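Local coordinates for protein putative phosphosugar isomerases (Salmonella typhimurium LT2, PDB 3FKJ) that probably binds a phosphorylated sugar or related carbohydrate derivative and may act as an isomerase of the SIS family, at residues Arg42-Gly47 against Asn77-Ala82; Thr53-Gly58 against Val92-Ser97; Arg272-Asp277 against Asp295-Gly300; Leu266-Gly271 against Leu276-Ile281; Asp150-Lys155 against Ser181-Phe186. One frame throughout, in Å; residues are numbered along the deposited sequence.

Interaction 1: Arg42-Gly47 against Asn77-Ala82; sequences RVWFVG and NEFVHA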
# COMPACT_ATOMS: atom_id res chain seq x y z
N ARG A 42 -4.32 -14.21 -13.29
CA ARG A 42 -4.08 -13.41 -12.09
C ARG A 42 -2.71 -13.75 -11.56
O ARG A 42 -2.29 -14.91 -11.62
CB ARG A 42 -5.12 -13.70 -11.02
CG ARG A 42 -6.54 -13.62 -11.49
CD ARG A 42 -7.48 -13.70 -10.31
NE ARG A 42 -7.45 -12.47 -9.50
CZ ARG A 42 -8.38 -11.50 -9.53
NH1 ARG A 42 -9.45 -11.59 -10.32
NH2 ARG A 42 -8.24 -10.43 -8.74
N VAL A 43 -2.01 -12.73 -11.08
CA VAL A 43 -0.77 -12.87 -10.33
C VAL A 43 -0.98 -12.27 -8.93
O VAL A 43 -1.66 -11.24 -8.78
CB VAL A 43 0.40 -12.11 -11.05
CG1 VAL A 43 1.71 -12.33 -10.34
CG2 VAL A 43 0.50 -12.58 -12.47
N TRP A 44 -0.43 -12.96 -7.92
CA TRP A 44 -0.18 -12.36 -6.62
C TRP A 44 1.29 -12.36 -6.31
O TRP A 44 1.98 -13.38 -6.46
CB TRP A 44 -0.90 -13.09 -5.49
CG TRP A 44 -2.34 -12.76 -5.37
CD1 TRP A 44 -2.89 -11.78 -4.59
CD2 TRP A 44 -3.40 -13.39 -6.05
NE1 TRP A 44 -4.24 -11.76 -4.75
CE2 TRP A 44 -4.59 -12.76 -5.61
CE3 TRP A 44 -3.47 -14.41 -7.00
CZ2 TRP A 44 -5.86 -13.14 -6.09
CZ3 TRP A 44 -4.74 -14.81 -7.45
CH2 TRP A 44 -5.91 -14.15 -7.00
N PHE A 45 1.75 -11.20 -5.89
CA PHE A 45 3.01 -11.05 -5.18
C PHE A 45 2.78 -11.13 -3.67
O PHE A 45 2.03 -10.34 -3.10
CB PHE A 45 3.62 -9.72 -5.52
CG PHE A 45 3.96 -9.60 -6.96
CD1 PHE A 45 5.05 -10.29 -7.48
CD2 PHE A 45 3.18 -8.81 -7.81
CE1 PHE A 45 5.38 -10.17 -8.82
CE2 PHE A 45 3.49 -8.70 -9.15
CZ PHE A 45 4.60 -9.38 -9.66
N VAL A 46 3.42 -12.11 -3.04
CA VAL A 46 3.17 -12.39 -1.65
C VAL A 46 4.49 -12.53 -0.86
O VAL A 46 5.40 -13.26 -1.22
CB VAL A 46 2.23 -13.61 -1.48
CG1 VAL A 46 1.76 -13.76 0.00
CG2 VAL A 46 0.98 -13.49 -2.41
N GLY A 47 4.56 -11.80 0.23
CA GLY A 47 5.70 -11.87 1.10
C GLY A 47 5.55 -10.93 2.27
O GLY A 47 4.50 -10.31 2.43
N ASN A 77 0.69 -13.35 5.76
CA ASN A 77 -0.21 -13.84 6.74
C ASN A 77 -1.63 -13.36 6.54
O ASN A 77 -2.57 -14.05 6.95
CB ASN A 77 0.29 -13.59 8.17
CG ASN A 77 -0.08 -14.75 9.09
OD1 ASN A 77 -0.35 -15.84 8.60
ND2 ASN A 77 -0.08 -14.52 10.40
N GLU A 78 -1.80 -12.21 5.90
CA GLU A 78 -3.13 -11.81 5.50
C GLU A 78 -3.70 -12.68 4.36
O GLU A 78 -4.88 -13.02 4.41
CB GLU A 78 -3.22 -10.35 5.12
CG GLU A 78 -4.66 -10.00 4.75
CD GLU A 78 -5.09 -8.66 5.21
OE1 GLU A 78 -4.67 -8.22 6.30
OE2 GLU A 78 -5.86 -8.04 4.47
N PHE A 79 -2.85 -13.01 3.39
CA PHE A 79 -3.15 -13.92 2.28
C PHE A 79 -3.57 -15.29 2.77
O PHE A 79 -4.54 -15.86 2.27
CB PHE A 79 -1.90 -14.03 1.36
CG PHE A 79 -2.10 -14.86 0.10
CD1 PHE A 79 -2.78 -14.35 -1.00
CD2 PHE A 79 -1.57 -16.14 -0.00
CE1 PHE A 79 -2.91 -15.11 -2.18
CE2 PHE A 79 -1.72 -16.89 -1.17
CZ PHE A 79 -2.39 -16.36 -2.25
N VAL A 80 -2.85 -15.78 3.78
CA VAL A 80 -3.14 -17.06 4.44
C VAL A 80 -4.48 -17.03 5.14
O VAL A 80 -5.29 -17.98 5.05
CB VAL A 80 -2.06 -17.40 5.47
CG1 VAL A 80 -2.49 -18.53 6.43
CG2 VAL A 80 -0.79 -17.75 4.78
N HIS A 81 -4.73 -15.95 5.87
CA HIS A 81 -5.91 -15.93 6.74
C HIS A 81 -7.22 -15.47 6.07
O HIS A 81 -8.30 -15.95 6.42
CB HIS A 81 -5.62 -15.11 7.99
CG HIS A 81 -4.73 -15.80 8.98
ND1 HIS A 81 -3.36 -15.93 8.81
CD2 HIS A 81 -5.02 -16.39 10.16
CE1 HIS A 81 -2.85 -16.58 9.83
NE2 HIS A 81 -3.84 -16.87 10.67
N ALA A 82 -7.12 -14.53 5.14
CA ALA A 82 -8.24 -14.01 4.36
C ALA A 82 -7.89 -14.18 2.88
O ALA A 82 -7.58 -13.24 2.13
CB ALA A 82 -8.53 -12.54 4.72
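Phe79 of the helix meets Trp44 and Val46 of strand 42-47. Within 77-82, Asn77 comes first and stays on its own side of the contact. Its carbonyl O accepts from His81 twice, from the backbone N and, at 2.8 Å, from ring ND1. Glu78 turns to the second subunit, where its OE1 bonds to His246 NE2 and Gly220 N of that chain. Phe79 carries the contact. Its CG is anti to the backbone N (chi1 -176°), which sends the ring across to the strand. Strand 42-47 belongs to the parallel sheet of an SIS domain, a three-layer alpha/beta/alpha sandwich, and helix 76-81, with helix 103-115, packs on this face of it. Val46 CG2 sits over the middle of one Phe79 ring face, 4.1 Å from the centroid, in a CH-pi contact. Val46 CG1 packs on Phe79 CB at 3.9 Å. Trp44 takes the far end of the ring: Phe79 CE1 stands 4.0 Å from Trp44 CG, over one indole face near its rim. The pair is edge-to-face, with the Phe79 edge toward the five-membered ring and the planes at 54°. Ala108 of helix 103-115 touches both Val46 and Phe79. After His81, Ala82 leaves the helical conformation and packs on Tyr60 of the second subunit.

Interaction 2: Thr53-Gly58 against Val92-Ser97; sequences TGFWPG and VVILAS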
# COMPACT_ATOMS: atom_id res chain seq x y z
N THR A 53 8.04 -5.65 -0.56
CA THR A 53 8.42 -4.43 -1.30
C THR A 53 9.40 -4.75 -2.45
O THR A 53 9.49 -4.00 -3.42
CB THR A 53 9.09 -3.35 -0.41
OG1 THR A 53 10.24 -3.89 0.25
CG2 THR A 53 8.10 -2.67 0.58
N GLY A 54 10.11 -5.88 -2.35
CA GLY A 54 10.97 -6.37 -3.43
C GLY A 54 10.20 -6.73 -4.71
O GLY A 54 10.80 -6.85 -5.77
N PHE A 55 8.88 -6.87 -4.60
CA PHE A 55 8.00 -7.13 -5.71
C PHE A 55 7.41 -5.89 -6.37
O PHE A 55 6.78 -6.02 -7.42
CB PHE A 55 6.86 -8.07 -5.28
CG PHE A 55 7.29 -9.48 -5.00
CD1 PHE A 55 8.07 -10.18 -5.93
CD2 PHE A 55 6.90 -10.12 -3.83
CE1 PHE A 55 8.44 -11.49 -5.68
CE2 PHE A 55 7.27 -11.41 -3.58
CZ PHE A 55 8.05 -12.09 -4.49
N TRP A 56 7.61 -4.70 -5.77
CA TRP A 56 7.07 -3.47 -6.31
C TRP A 56 7.44 -3.20 -7.78
O TRP A 56 6.57 -2.78 -8.54
CB TRP A 56 7.51 -2.24 -5.49
CG TRP A 56 6.68 -1.05 -5.88
CD1 TRP A 56 7.01 -0.06 -6.75
CD2 TRP A 56 5.34 -0.79 -5.46
NE1 TRP A 56 5.97 0.83 -6.87
CE2 TRP A 56 4.93 0.41 -6.10
CE3 TRP A 56 4.45 -1.44 -4.60
CZ2 TRP A 56 3.65 0.97 -5.90
CZ3 TRP A 56 3.17 -0.86 -4.38
CH2 TRP A 56 2.79 0.33 -5.04
N PRO A 57 8.72 -3.41 -8.16
CA PRO A 57 9.04 -3.16 -9.56
C PRO A 57 8.21 -3.92 -10.58
O PRO A 57 7.81 -3.33 -11.59
CB PRO A 57 10.53 -3.49 -9.66
CG PRO A 57 11.04 -3.26 -8.24
CD PRO A 57 9.92 -3.80 -7.40
N GLY A 58 8.00 -5.21 -10.35
CA GLY A 58 7.12 -5.99 -11.18
C GLY A 58 5.65 -5.61 -11.06
O GLY A 58 4.92 -5.56 -12.08
N VAL A 92 -1.10 -17.35 -10.60
CA VAL A 92 0.30 -17.54 -10.27
C VAL A 92 0.58 -16.73 -9.01
O VAL A 92 0.19 -15.55 -8.88
CB VAL A 92 1.24 -17.11 -11.42
CG1 VAL A 92 2.70 -17.16 -10.97
CG2 VAL A 92 0.97 -18.00 -12.68
N VAL A 93 1.18 -17.38 -8.03
CA VAL A 93 1.52 -16.73 -6.76
C VAL A 93 3.04 -16.75 -6.65
O VAL A 93 3.68 -17.80 -6.73
CB VAL A 93 0.83 -17.38 -5.54
CG1 VAL A 93 1.23 -16.64 -4.23
CG2 VAL A 93 -0.70 -17.40 -5.73
N ILE A 94 3.62 -15.56 -6.53
CA ILE A 94 5.05 -15.40 -6.51
C ILE A 94 5.43 -14.94 -5.12
O ILE A 94 5.00 -13.87 -4.67
CB ILE A 94 5.55 -14.41 -7.58
CG1 ILE A 94 4.96 -14.78 -8.94
CG2 ILE A 94 7.11 -14.33 -7.59
CD1 ILE A 94 5.25 -13.77 -10.06
N LEU A 95 6.22 -15.78 -4.45
CA LEU A 95 6.61 -15.57 -3.06
C LEU A 95 8.13 -15.39 -2.92
O LEU A 95 8.89 -15.89 -3.73
CB LEU A 95 6.07 -16.73 -2.21
CG LEU A 95 4.60 -17.09 -2.45
CD1 LEU A 95 4.44 -18.42 -3.20
CD2 LEU A 95 3.86 -17.15 -1.11
N ALA A 96 8.55 -14.59 -1.94
CA ALA A 96 9.96 -14.39 -1.62
C ALA A 96 10.18 -14.53 -0.13
O ALA A 96 9.33 -14.16 0.69
CB ALA A 96 10.45 -13.06 -2.08
N SER A 97 11.32 -15.10 0.23
CA SER A 97 11.79 -15.21 1.62
C SER A 97 13.30 -15.39 1.55
O SER A 97 13.77 -16.33 0.87
CB SER A 97 11.17 -16.44 2.31
OG SER A 97 11.52 -16.49 3.70
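Phe55 has its CG anti to the carbonyl carbon, beside the backbone N (chi1 -71°); this rotation lays the ring against Ile94 and Ala96 of strand 92-97. On the strand, Ile94 CG2 is anti to its own backbone N, and this is the branch that meets the ring. Phe55 CE1 touches Ile94 CG2 at 3.7 Å. Phe55 CZ lies 3.5 Å from Ala96 CB. Between these two side chains the ring reaches the strand backbone. Phe55 CE2 is 3.5 Å from Ile94 O, and the peptide carbon of Leu95 lies at the ring edge, 3.7 Å from Phe55 CZ. Leu95 itself points to the other face of the sheet, onto helix 103-115. The contact is wholly apolar on the Phe55 side and buried. Phe45 of the neighbouring strand meets the Phe55 ring, and Ser159 of helix 155-170 also touches it. The backbone of Phe55 sits in a type I turn from Thr53 to Trp56, closed by Trp56 N to Thr53 O at 3.1 Å. Helix 56-65 follows. An aromatic residue of this turn, packed on the central strand of the parallel sheet, fits the three-layer alpha/beta/alpha build of SIS domains.

Interaction 3: Arg272-Asp277 against Asp295-Gly300; sequences RTRPLD and DADKLG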
# COMPACT_ATOMS: atom_id res chain seq x y z
N ARG A 272 6.95 9.25 -15.82
CA ARG A 272 5.61 9.87 -15.74
C ARG A 272 5.19 10.50 -14.41
O ARG A 272 4.47 11.53 -14.43
CB ARG A 272 4.55 8.87 -16.20
CG ARG A 272 4.64 8.61 -17.71
CD ARG A 272 3.87 7.36 -18.09
NE ARG A 272 4.42 6.14 -17.51
CZ ARG A 272 3.84 4.94 -17.55
NH1 ARG A 272 2.69 4.77 -18.16
NH2 ARG A 272 4.40 3.88 -17.00
N THR A 273 5.66 9.95 -13.29
CA THR A 273 5.26 10.45 -11.96
C THR A 273 6.20 11.53 -11.42
O THR A 273 5.93 12.14 -10.38
CB THR A 273 5.04 9.28 -10.95
OG1 THR A 273 6.32 8.71 -10.58
CG2 THR A 273 4.16 8.20 -11.59
N ARG A 274 7.26 11.85 -12.15
CA ARG A 274 8.19 12.90 -11.73
C ARG A 274 7.54 14.21 -11.30
O ARG A 274 7.95 14.81 -10.30
CB ARG A 274 9.19 13.17 -12.84
CG ARG A 274 10.38 13.99 -12.44
CD ARG A 274 11.38 13.95 -13.56
NE ARG A 274 12.53 14.78 -13.23
CZ ARG A 274 13.56 14.41 -12.47
NH1 ARG A 274 13.64 13.20 -11.95
NH2 ARG A 274 14.53 15.29 -12.22
N PRO A 275 6.54 14.70 -12.06
CA PRO A 275 5.88 15.94 -11.60
C PRO A 275 5.25 15.87 -10.21
O PRO A 275 5.14 16.90 -9.53
CB PRO A 275 4.81 16.17 -12.69
CG PRO A 275 5.38 15.48 -13.90
CD PRO A 275 5.98 14.24 -13.35
N LEU A 276 4.84 14.67 -9.79
CA LEU A 276 4.37 14.46 -8.42
C LEU A 276 5.48 14.78 -7.44
O LEU A 276 5.26 15.51 -6.46
CB LEU A 276 3.86 13.03 -8.20
CG LEU A 276 2.44 12.75 -8.65
CD1 LEU A 276 2.34 12.80 -10.17
CD2 LEU A 276 1.98 11.38 -8.09
N ASP A 277 6.68 14.29 -7.77
CA ASP A 277 7.87 14.47 -6.95
C ASP A 277 8.33 15.94 -6.93
O ASP A 277 8.67 16.48 -5.87
CB ASP A 277 9.01 13.53 -7.45
CG ASP A 277 8.65 12.04 -7.35
OD1 ASP A 277 7.63 11.68 -6.69
OD2 ASP A 277 9.40 11.25 -7.95
N ASP A 295 17.84 11.45 -6.77
CA ASP A 295 17.15 11.55 -8.05
C ASP A 295 17.63 10.48 -9.02
O ASP A 295 18.81 10.49 -9.40
CB ASP A 295 17.37 12.95 -8.66
CG ASP A 295 16.57 13.16 -9.96
OD1 ASP A 295 15.79 12.24 -10.37
OD2 ASP A 295 16.70 14.24 -10.58
N ALA A 296 16.73 9.58 -9.44
CA ALA A 296 17.11 8.53 -10.40
C ALA A 296 17.73 9.11 -11.69
O ALA A 296 18.73 8.59 -12.19
CB ALA A 296 15.94 7.62 -10.73
N ASP A 297 17.12 10.18 -12.20
CA ASP A 297 17.57 10.81 -13.45
C ASP A 297 18.99 11.37 -13.41
O ASP A 297 19.63 11.44 -14.44
CB ASP A 297 16.61 11.93 -13.89
CG ASP A 297 15.75 11.55 -15.10
OD1 ASP A 297 16.15 10.62 -15.84
OD2 ASP A 297 14.69 12.18 -15.33
N LYS A 298 19.46 11.76 -12.23
CA LYS A 298 20.84 12.24 -12.06
C LYS A 298 21.81 11.08 -11.95
O LYS A 298 22.99 11.24 -12.20
CB LYS A 298 20.98 13.13 -10.82
CG LYS A 298 20.91 14.62 -11.09
CD LYS A 298 19.77 14.99 -12.02
CE LYS A 298 19.56 16.50 -12.09
NZ LYS A 298 18.33 16.85 -12.86
N LEU A 299 21.32 9.91 -11.56
CA LEU A 299 22.19 8.77 -11.33
C LEU A 299 22.17 7.78 -12.49
O LEU A 299 22.55 6.62 -12.33
CB LEU A 299 21.81 8.08 -10.00
CG LEU A 299 21.81 8.98 -8.76
CD1 LEU A 299 21.14 8.25 -7.59
CD2 LEU A 299 23.22 9.43 -8.43
N GLY A 300 21.71 8.23 -13.66
CA GLY A 300 21.93 7.48 -14.91
C GLY A 300 20.82 6.53 -15.33
O GLY A 300 21.08 5.54 -16.03
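The first turn of helix 274-286 faces the loop after strand 290-295, with the CA atoms of Arg274 and Asp297 9.8 Å apart. Arg274 bridges this gap. Its chain is extended from CG to NE, and its guanidinium meets the Asp295 carboxylate end-on. Arg274 NH1 bonds to Asp295 OD1 at 2.8 Å, and Arg274 NH2 bonds to Asp295 OD2 at 2.9 Å. Both bonds are nearly straight, and each oxygen is met on its syn side. The carboxylate is tilted 23° from the guanidinium plane, hinged about the line of its two oxygens. Asp295 OD1 has a second donor, Asp297 N at 3.1 Å, which comes from the opposite face of the carboxylate. Asp297 OD2 lies over one face of the guanidinium, 3.7 Å from Arg274 NH1. This is a long, purely electrostatic pairing; the other oxygen, OD1, bonds to Gln302 NE2. Lys298 NZ is 3.8 Å from Asp295 OD2, a long salt bridge. Arg274 NH2 and Lys298 NZ are 4.2 Å apart; the nearby carboxylate probably offsets their like charges. Arg274 NH1 also donates to Ser269 O. The bond from Asp297 N makes an Asx turn at the strand end, within a four-residue salt-bridge network.

Interaction 4: Leu266-Gly271 against Leu276-Ile281; sequences LLQSSG and LDDRAI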
# COMPACT_ATOMS: atom_id res chain seq x y z
N LEU A 266 13.37 11.99 -0.25
CA LEU A 266 12.58 11.80 -1.47
C LEU A 266 13.40 11.00 -2.46
O LEU A 266 14.50 11.38 -2.82
CB LEU A 266 12.15 13.13 -2.09
CG LEU A 266 11.38 13.12 -3.44
CD1 LEU A 266 10.03 12.47 -3.28
CD2 LEU A 266 11.20 14.52 -3.96
N LEU A 267 12.85 9.86 -2.85
CA LEU A 267 13.40 9.04 -3.93
C LEU A 267 12.66 9.41 -5.18
O LEU A 267 11.62 8.84 -5.46
CB LEU A 267 13.22 7.56 -3.62
CG LEU A 267 13.76 7.09 -2.26
CD1 LEU A 267 13.61 5.63 -2.23
CD2 LEU A 267 15.21 7.50 -2.03
N GLN A 268 13.21 10.38 -5.90
CA GLN A 268 12.60 10.94 -7.11
C GLN A 268 12.82 10.02 -8.33
O GLN A 268 13.89 9.42 -8.51
CB GLN A 268 13.17 12.35 -7.40
CG GLN A 268 12.53 13.05 -8.59
CD GLN A 268 12.92 14.51 -8.72
OE1 GLN A 268 13.97 14.93 -8.24
NE2 GLN A 268 12.06 15.30 -9.38
N SER A 269 11.77 9.93 -9.15
CA SER A 269 11.74 9.06 -10.30
C SER A 269 11.91 9.84 -11.60
O SER A 269 11.63 11.06 -11.67
CB SER A 269 10.38 8.33 -10.39
OG SER A 269 10.12 7.52 -9.27
N SER A 270 12.36 9.12 -12.63
CA SER A 270 12.22 9.58 -13.99
C SER A 270 10.81 9.27 -14.47
O SER A 270 10.04 8.57 -13.80
CB SER A 270 13.23 8.86 -14.90
OG SER A 270 12.82 7.52 -15.12
N GLY A 271 10.50 9.75 -15.65
CA GLY A 271 9.29 9.36 -16.30
C GLY A 271 8.05 9.98 -15.72
O GLY A 271 8.08 11.09 -15.19
N LEU A 276 4.84 14.67 -9.79
CA LEU A 276 4.37 14.46 -8.42
C LEU A 276 5.48 14.78 -7.44
O LEU A 276 5.26 15.51 -6.46
CB LEU A 276 3.86 13.03 -8.20
CG LEU A 276 2.44 12.75 -8.65
CD1 LEU A 276 2.34 12.80 -10.17
CD2 LEU A 276 1.98 11.38 -8.09
N ASP A 277 6.68 14.29 -7.77
CA ASP A 277 7.87 14.47 -6.95
C ASP A 277 8.33 15.94 -6.93
O ASP A 277 8.67 16.48 -5.87
CB ASP A 277 9.01 13.53 -7.45
CG ASP A 277 8.65 12.04 -7.35
OD1 ASP A 277 7.63 11.68 -6.69
OD2 ASP A 277 9.40 11.25 -7.95
N ASP A 278 8.33 16.58 -8.10
CA ASP A 278 8.73 18.00 -8.21
C ASP A 278 7.79 18.92 -7.43
O ASP A 278 8.22 19.93 -6.84
CB ASP A 278 8.78 18.44 -9.67
CG ASP A 278 10.06 18.02 -10.38
OD1 ASP A 278 11.10 17.89 -9.72
OD2 ASP A 278 10.02 17.83 -11.62
N ARG A 279 6.51 18.58 -7.43
CA ARG A 279 5.52 19.30 -6.62
C ARG A 279 5.86 19.28 -5.10
O ARG A 279 5.76 20.31 -4.41
CB ARG A 279 4.12 18.75 -6.87
CG ARG A 279 3.03 19.62 -6.32
CD ARG A 279 1.75 18.90 -6.27
NE ARG A 279 0.71 19.73 -5.70
CZ ARG A 279 -0.54 19.32 -5.48
NH1 ARG A 279 -0.93 18.11 -5.81
NH2 ARG A 279 -1.43 20.15 -4.96
N ALA A 280 6.26 18.10 -4.63
CA ALA A 280 6.66 17.90 -3.25
C ALA A 280 7.95 18.67 -2.92
O ALA A 280 8.06 19.27 -1.86
CB ALA A 280 6.83 16.40 -2.94
N ILE A 281 8.92 18.64 -3.83
CA ILE A 281 10.21 19.29 -3.64
C ILE A 281 10.02 20.79 -3.45
O ILE A 281 10.52 21.35 -2.49
CB ILE A 281 11.16 19.02 -4.84
CG1 ILE A 281 11.51 17.54 -4.94
CG2 ILE A 281 12.46 19.84 -4.74
CD1 ILE A 281 12.06 17.17 -6.33
O HOH W 1 9.52 8.93 -7.03
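Asp277 OD2 accepts from the backbone N of Ser269 at 3.0 Å, in a fairly straight bond. The donor lies nearly in line with the carboxylate C-O bond. A water lies beside this bond, 2.7 Å from Ser269 OG and within hydrogen-bonding distance of Leu267 O and Asp277 OD2. The other Asp277 oxygen, OD1, accepts from Ser247 and Ser219, so the buried carboxylate is held at both ends. Ser269 OG also bonds to Ser222 OG. At the more exposed Asp278, Gln268 NE2 donates to Asp278 OD1 at 2.8 Å. That bond is bent, at 133°, and arrives from above the carboxylate plane; the amide and carboxylate planes are almost perpendicular, 87° apart. Gln268 reaches this far because its side chain is extended all the way from the backbone. On the way its CG passes 3.7 Å from Asp277 CB. Ile281 CD1 packs against the amide, 3.5 Å from Gln268 OE1. Leu266 CD2 lies against the helix backbone, 3.7 Å from Asp277 O. Strand 266-268 and helix 276-281 run at 143° to each other, roughly antiparallel but well askew. This is the strand-to-helix half of a beta-alpha-beta crossover, completed by parallel strand 290-295.

Interaction 5: Asp150-Lys155 against Ser181-Phe186; sequences DPAQQK and SAFGRF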
# COMPACT_ATOMS: atom_id res chain seq x y z
N ASP A 150 25.65 -9.48 -8.86
CA ASP A 150 25.01 -8.98 -10.08
C ASP A 150 23.66 -8.43 -9.69
O ASP A 150 22.85 -9.19 -9.20
CB ASP A 150 24.81 -10.14 -11.05
CG ASP A 150 24.26 -9.72 -12.41
OD1 ASP A 150 24.14 -8.50 -12.70
OD2 ASP A 150 23.95 -10.65 -13.19
N PRO A 151 23.44 -7.10 -9.87
CA PRO A 151 22.15 -6.45 -9.61
C PRO A 151 20.95 -7.04 -10.41
O PRO A 151 19.84 -7.13 -9.88
CB PRO A 151 22.41 -4.99 -10.01
CG PRO A 151 23.86 -4.83 -9.96
CD PRO A 151 24.45 -6.13 -10.32
N ALA A 152 21.18 -7.45 -11.65
CA ALA A 152 20.17 -8.08 -12.49
C ALA A 152 19.70 -9.44 -11.93
O ALA A 152 18.72 -10.00 -12.41
CB ALA A 152 20.73 -8.24 -13.97
N GLN A 153 20.40 -9.97 -10.94
CA GLN A 153 20.02 -11.24 -10.27
C GLN A 153 19.58 -11.08 -8.81
O GLN A 153 19.34 -12.06 -8.10
CB GLN A 153 21.18 -12.19 -10.30
CG GLN A 153 21.61 -12.55 -11.67
CD GLN A 153 22.60 -13.63 -11.63
OE1 GLN A 153 22.33 -14.70 -11.07
NE2 GLN A 153 23.79 -13.38 -12.18
N GLN A 154 19.45 -9.84 -8.38
CA GLN A 154 18.88 -9.58 -7.06
C GLN A 154 17.36 -9.73 -6.99
O GLN A 154 16.65 -9.70 -8.01
CB GLN A 154 19.35 -8.23 -6.55
CG GLN A 154 20.87 -8.23 -6.22
CD GLN A 154 21.39 -6.85 -5.95
OE1 GLN A 154 20.80 -5.86 -6.37
NE2 GLN A 154 22.49 -6.77 -5.26
N LYS A 155 16.89 -9.96 -5.77
CA LYS A 155 15.47 -10.28 -5.47
C LYS A 155 14.49 -9.34 -6.17
O LYS A 155 13.58 -9.81 -6.82
CB LYS A 155 15.23 -10.23 -3.97
CG LYS A 155 13.87 -10.72 -3.50
CD LYS A 155 13.76 -10.77 -1.97
CE LYS A 155 13.68 -9.41 -1.30
NZ LYS A 155 13.95 -9.53 0.19
N SER A 181 17.72 -5.20 -22.91
CA SER A 181 19.03 -4.59 -23.13
C SER A 181 19.23 -3.47 -22.11
O SER A 181 20.35 -3.22 -21.71
CB SER A 181 19.23 -4.15 -24.60
OG SER A 181 18.74 -2.85 -24.84
N ALA A 182 18.14 -2.82 -21.65
CA ALA A 182 18.21 -1.91 -20.49
C ALA A 182 18.77 -2.66 -19.29
O ALA A 182 19.67 -2.18 -18.62
CB ALA A 182 16.85 -1.33 -20.15
N PHE A 183 18.22 -3.85 -19.02
CA PHE A 183 18.73 -4.70 -17.91
C PHE A 183 20.21 -5.10 -18.11
O PHE A 183 20.93 -5.32 -17.13
CB PHE A 183 17.89 -5.99 -17.76
CG PHE A 183 17.12 -6.09 -16.45
CD1 PHE A 183 17.76 -5.91 -15.23
CD2 PHE A 183 15.77 -6.46 -16.46
CE1 PHE A 183 17.07 -6.05 -14.03
CE2 PHE A 183 15.04 -6.58 -15.25
CZ PHE A 183 15.69 -6.37 -14.04
N GLY A 184 20.64 -5.21 -19.37
CA GLY A 184 22.05 -5.51 -19.68
C GLY A 184 22.99 -4.37 -19.34
O GLY A 184 24.20 -4.58 -19.18
N ARG A 185 22.44 -3.16 -19.22
CA ARG A 185 23.21 -1.97 -18.88
C ARG A 185 23.11 -1.65 -17.39
O ARG A 185 23.75 -0.71 -16.90
CB ARG A 185 22.71 -0.77 -19.69
CG ARG A 185 23.23 -0.76 -21.11
CD ARG A 185 22.87 0.52 -21.82
NE ARG A 185 21.47 0.55 -22.20
CZ ARG A 185 20.95 -0.14 -23.21
NH1 ARG A 185 21.71 -0.94 -23.96
NH2 ARG A 185 19.65 -0.05 -23.48
N PHE A 186 22.33 -2.44 -16.69
CA PHE A 186 21.90 -2.05 -15.35
C PHE A 186 23.06 -2.11 -14.37
O PHE A 186 23.19 -1.21 -13.52
CB PHE A 186 20.75 -2.93 -14.87
CG PHE A 186 20.16 -2.48 -13.55
CD1 PHE A 186 19.66 -1.18 -13.40
CD2 PHE A 186 20.12 -3.35 -12.47
CE1 PHE A 186 19.09 -0.76 -12.17
CE2 PHE A 186 19.58 -2.93 -11.25
CZ PHE A 186 19.06 -1.63 -11.11
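Two phenylalanines, Phe183 and Phe186, receive two neighbouring residues of the loop, Ala152 and Pro151. The side chains divide between the rings, Pro151 on Phe186 and Ala152 on Phe183. Pro151 CB meets one flank of the Phe186 ring, with CD2 and CE2 both at 3.7 Å. The Phe186 ring swings away from its backbone N (chi1 -174°) toward the proline. The backbone N of Ala152 lies at the edge of the same ring, 4.3 Å from Phe186 CD2. Ala152 CB turns to the other ring and touches Phe183 CD1 at 4.0 Å. Phe183 CE1 also comes near Ala152 CA. The Phe183 ring is stacked with Trp161 of helix 155-170 and stands edge-to-face with Phe312, so Ala152 adds a small methyl to an aromatic cluster. Residues 151-153 form a short 3-10 turn just before helix 155-170, while 181-186 spans the junction of helices 176-184 and 186-196. The loop follows strand 136-139, an outermost strand of the first parallel sheet. Polar groups at the margins bond locally. Asp150 OD2 accepts from Gln153 NE2 at 2.9 Å, in the amide plane and on the anti lone pair. On the other segment, Arg185 NH2 donates to Ser181 OG at 3.2 Å and also to Leu304 O. A thiocyanate ion, probably from the crystallisation liquor, lies about 4 Å from the Phe186 side chain.

Interactions 1 and 2 use adjacent strands of the same parallel sheet, 42-47 and 91-97. Their centres are 10 Å apart, and they touch through backbone bonds and through Phe45 on Phe55. Both are buried and apolar across the contact. Interaction 5 is also buried and hydrophobic, but lies among helices and loops; Lys155 touches Ala96 of interaction 2. Interactions 3 and 4 lie at the beta-alpha-beta unit of the second sheet and share helix 274-286, with centres 5 Å apart. Their chemistry is more polar: a partly buried charge network in 3, and a buried carboxylate with apolar packing in 4. Interactions 1, 3 and 4 also touch the second subunit, whereas 2 and 5 do not.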